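Local coordinates for DUF683-containing protein (Cyanothece, PDB 3CSX), which is of unknown molecular function but is a metalloprotein associated with nitrogen fixation in this cyanobacterium, at residues A16-K21 with K72-E77. Sequence-based numbering, arbitrary orientation.
Sequences AVADLK and KLNIWE
Start with two α-helical segments, 16-21 and 72-77, running antiparallel (signed crossing angle -162°) with their axes 10.4 Å apart at closest approach. The CA pairs V17 with E77 and L20 with L73, each 6.8 Å apart, set the register. L20, with the largest area covered by the other segment (90 Å²), points its CA-CB bond toward the other helix; with chi1 t and chi2 p, its CD2 comes 3.5 Å from L73 CA and 3.7 Å from L73 CB. The same methyl sits over one face of the W76 indole, a CH-pi contact with CD2 3.9 Å from the six-membered ring centroid. W76 (chi1 m, chi2 17°), its CA-CB bond also toward the other helix, carries its ring to the A16 end of segment 16-21, where W76 CZ3, at the ring edge, lies 3.7 Å from A16 O and 4.0 Å from A16 CB. L73, chi1 t and chi2 p, brings CD1 to 3.7 Å from V17 CG1. On the solvent side the extended K21 reaches E77 in a salt bridge, NZ to OE2 3.5 Å, and K21 CE, 2.9 Å from E77 OE2, makes a tight nonbonded contact. W76 also packs on R25 of the second subunit. This is the open end of an antiparallel helical hairpin, the start of helix 14-44 against the end of helix 52-77, consistent with the Rop-like family.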
ATOM      1  N   ALA B  16     -15.919  -5.130  10.684  1.00 34.78           N
ATOM      2  CA  ALA B  16     -14.494  -4.857  10.437  1.00 33.86           C
ATOM      3  C   ALA B  16     -14.282  -3.802   9.351  1.00 33.42           C
ATOM      4  O   ALA B  16     -13.443  -2.916   9.518  1.00 32.61           O
ATOM      5  CB  ALA B  16     -13.765  -6.121  10.070  1.00 34.12           C
ATOM      6  N   VAL B  17     -15.024  -3.925   8.249  1.00 32.63           N
ATOM      7  CA  VAL B  17     -14.936  -2.960   7.155  1.00 32.17           C
ATOM      8  C   VAL B  17     -15.333  -1.566   7.651  1.00 32.41           C
ATOM      9  O   VAL B  17     -14.620  -0.597   7.386  1.00 31.72           O
ATOM     10  CB  VAL B  17     -15.764  -3.378   5.917  1.00 32.04           C
ATOM     11  CG1 VAL B  17     -15.807  -2.244   4.918  1.00 32.30           C
ATOM     12  CG2 VAL B  17     -15.185  -4.648   5.262  1.00 31.66           C
ATOM     13  N   ALA B  18     -16.435  -1.462   8.402  1.00 32.07           N
ATOM     14  CA  ALA B  18     -16.879  -0.161   8.946  1.00 31.90           C
ATOM     15  C   ALA B  18     -15.821   0.515   9.811  1.00 31.61           C
ATOM     16  O   ALA B  18     -15.609   1.736   9.729  1.00 31.78           O
ATOM     17  CB  ALA B  18     -18.194  -0.314   9.739  1.00 31.72           C
ATOM     18  N   ASP B  19     -15.171  -0.277  10.665  1.00 31.63           N
ATOM     19  CA  ASP B  19     -14.072   0.202  11.488  1.00 30.51           C
ATOM     20  C   ASP B  19     -12.897   0.735  10.656  1.00 29.32           C
ATOM     21  O   ASP B  19     -12.390   1.812  10.935  1.00 28.82           O
ATOM     22  CB  ASP B  19     -13.595  -0.910  12.436  1.00 31.13           C
ATOM     23  CG  ASP B  19     -14.652  -1.286  13.470  1.00 34.37           C
ATOM     24  OD1 ASP B  19     -15.619  -0.490  13.668  1.00 36.60           O
ATOM     25  OD2 ASP B  19     -14.513  -2.371  14.074  1.00 36.53           O
ATOM     26  N   LEU B  20     -12.468  -0.035   9.660  1.00 27.97           N
ATOM     27  CA  LEU B  20     -11.347   0.367   8.795  1.00 27.86           C
ATOM     28  C   LEU B  20     -11.697   1.649   8.041  1.00 28.36           C
ATOM     29  O   LEU B  20     -10.883   2.576   7.973  1.00 27.69           O
ATOM     30  CB  LEU B  20     -10.998  -0.760   7.804  1.00 28.40           C
ATOM     31  CG  LEU B  20      -9.831  -0.551   6.819  1.00 28.09           C
ATOM     32  CD1 LEU B  20      -8.536  -0.141   7.527  1.00 25.98           C
ATOM     33  CD2 LEU B  20      -9.583  -1.805   6.014  1.00 27.28           C
ATOM     34  N   LYS B  21     -12.919   1.716   7.508  1.00 28.31           N
ATOM     35  CA  LYS B  21     -13.424   2.967   6.912  1.00 28.51           C
ATOM     36  C   LYS B  21     -13.258   4.162   7.820  1.00 28.83           C
ATOM     37  O   LYS B  21     -12.883   5.255   7.360  1.00 28.50           O
ATOM     38  CB  LYS B  21     -14.905   2.844   6.511  1.00 29.14           C
ATOM     39  CG  LYS B  21     -15.154   1.967   5.325  1.00 31.63           C
ATOM     40  CD  LYS B  21     -16.482   2.306   4.617  1.00 34.94           C
ATOM     41  CE  LYS B  21     -16.532   1.613   3.254  1.00 37.57           C
ATOM     42  NZ  LYS B  21     -17.492   2.241   2.289  1.00 41.52           N
ATOM     43  N   LYS B  72      -5.811  -2.172   1.582  1.00 22.81           N
ATOM     44  CA  LYS B  72      -6.387  -3.216   2.442  1.00 24.06           C
ATOM     45  C   LYS B  72      -7.915  -3.178   2.386  1.00 24.49           C
ATOM     46  O   LYS B  72      -8.558  -4.225   2.206  1.00 23.76           O
ATOM     47  CB  LYS B  72      -5.903  -3.075   3.911  1.00 24.09           C
ATOM     48  CG  LYS B  72      -6.255  -4.285   4.786  1.00 25.39           C
ATOM     49  CD  LYS B  72      -5.550  -4.279   6.134  1.00 23.65           C
ATOM     50  CE  LYS B  72      -6.192  -3.281   7.135  1.00 23.34           C
ATOM     51  NZ  LYS B  72      -5.383  -3.262   8.383  1.00 23.13           N
ATOM     52  N   LEU B  73      -8.485  -1.975   2.535  1.00 26.09           N
ATOM     53  CA  LEU B  73      -9.952  -1.791   2.493  1.00 27.24           C
ATOM     54  C   LEU B  73     -10.541  -2.349   1.203  1.00 28.68           C
ATOM     55  O   LEU B  73     -11.503  -3.129   1.234  1.00 29.00           O
ATOM     56  CB  LEU B  73     -10.347  -0.320   2.670  1.00 27.21           C
ATOM     57  CG  LEU B  73     -11.850   0.032   2.558  1.00 27.25           C
ATOM     58  CD1 LEU B  73     -12.655  -0.706   3.616  1.00 27.50           C
ATOM     59  CD2 LEU B  73     -12.073   1.518   2.684  1.00 27.26           C
ATOM     60  N   ASN B  74      -9.950  -1.992   0.075  1.00 30.11           N
ATOM     61  CA  ASN B  74     -10.428  -2.529  -1.202  1.00 32.27           C
ATOM     62  C   ASN B  74     -10.396  -4.050  -1.205  1.00 32.45           C
ATOM     63  O   ASN B  74     -11.395  -4.697  -1.550  1.00 32.77           O
ATOM     64  CB  ASN B  74      -9.645  -1.963  -2.387  1.00 32.96           C
ATOM     65  CG  ASN B  74     -10.003  -0.525  -2.700  1.00 36.65           C
ATOM     66  OD1 ASN B  74     -11.177  -0.129  -2.642  1.00 43.20           O
ATOM     67  ND2 ASN B  74      -8.988   0.278  -3.046  1.00 39.47           N
ATOM     68  N   ILE B  75      -9.270  -4.622  -0.778  1.00 32.87           N
ATOM     69  CA  ILE B  75      -9.128  -6.083  -0.703  1.00 33.70           C
ATOM     70  C   ILE B  75     -10.168  -6.701   0.236  1.00 34.43           C
ATOM     71  O   ILE B  75     -10.794  -7.710  -0.116  1.00 35.13           O
ATOM     72  CB  ILE B  75      -7.692  -6.513  -0.307  1.00 33.20           C
ATOM     73  CG1 ILE B  75      -6.757  -6.433  -1.525  1.00 34.14           C
ATOM     74  CG2 ILE B  75      -7.661  -7.939   0.244  1.00 33.64           C
ATOM     75  CD1 ILE B  75      -5.277  -6.217  -1.163  1.00 33.94           C
ATOM     76  N   TRP B  76     -10.371  -6.089   1.403  1.00 34.63           N
ATOM     77  CA  TRP B  76     -11.343  -6.581   2.383  1.00 35.99           C
ATOM     78  C   TRP B  76     -12.759  -6.598   1.819  1.00 38.52           C
ATOM     79  O   TRP B  76     -13.450  -7.637   1.854  1.00 39.25           O
ATOM     80  CB  TRP B  76     -11.309  -5.718   3.648  1.00 33.36           C
ATOM     81  CG  TRP B  76     -10.220  -6.092   4.609  1.00 31.54           C
ATOM     82  CD1 TRP B  76      -9.113  -6.844   4.349  1.00 28.27           C
ATOM     83  CD2 TRP B  76     -10.129  -5.698   5.987  1.00 28.77           C
ATOM     84  NE1 TRP B  76      -8.345  -6.962   5.495  1.00 29.47           N
ATOM     85  CE2 TRP B  76      -8.933  -6.249   6.502  1.00 27.58           C
ATOM     86  CE3 TRP B  76     -10.946  -4.935   6.835  1.00 29.81           C
ATOM     87  CZ2 TRP B  76      -8.543  -6.076   7.832  1.00 28.58           C
ATOM     88  CZ3 TRP B  76     -10.551  -4.749   8.148  1.00 29.19           C
ATOM     89  CH2 TRP B  76      -9.356  -5.326   8.639  1.00 28.83           C
ATOM     90  N   GLU B  77     -13.177  -5.441   1.302  1.00 40.91           N
ATOM     91  CA  GLU B  77     -14.502  -5.256   0.718  1.00 43.34           C
ATOM     92  C   GLU B  77     -14.779  -6.309  -0.347  1.00 44.97           C
ATOM     93  O   GLU B  77     -15.881  -6.868  -0.392  1.00 45.39           O
ATOM     94  CB  GLU B  77     -14.648  -3.837   0.158  1.00 42.80           C
ATOM     95  CG  GLU B  77     -14.812  -2.779   1.258  1.00 43.41           C
ATOM     96  CD  GLU B  77     -15.221  -1.416   0.749  1.00 44.08           C
ATOM     97  OE1 GLU B  77     -15.116  -1.144  -0.465  1.00 44.64           O
ATOM     98  OE2 GLU B  77     -15.656  -0.598   1.583  1.00 46.56           O
TER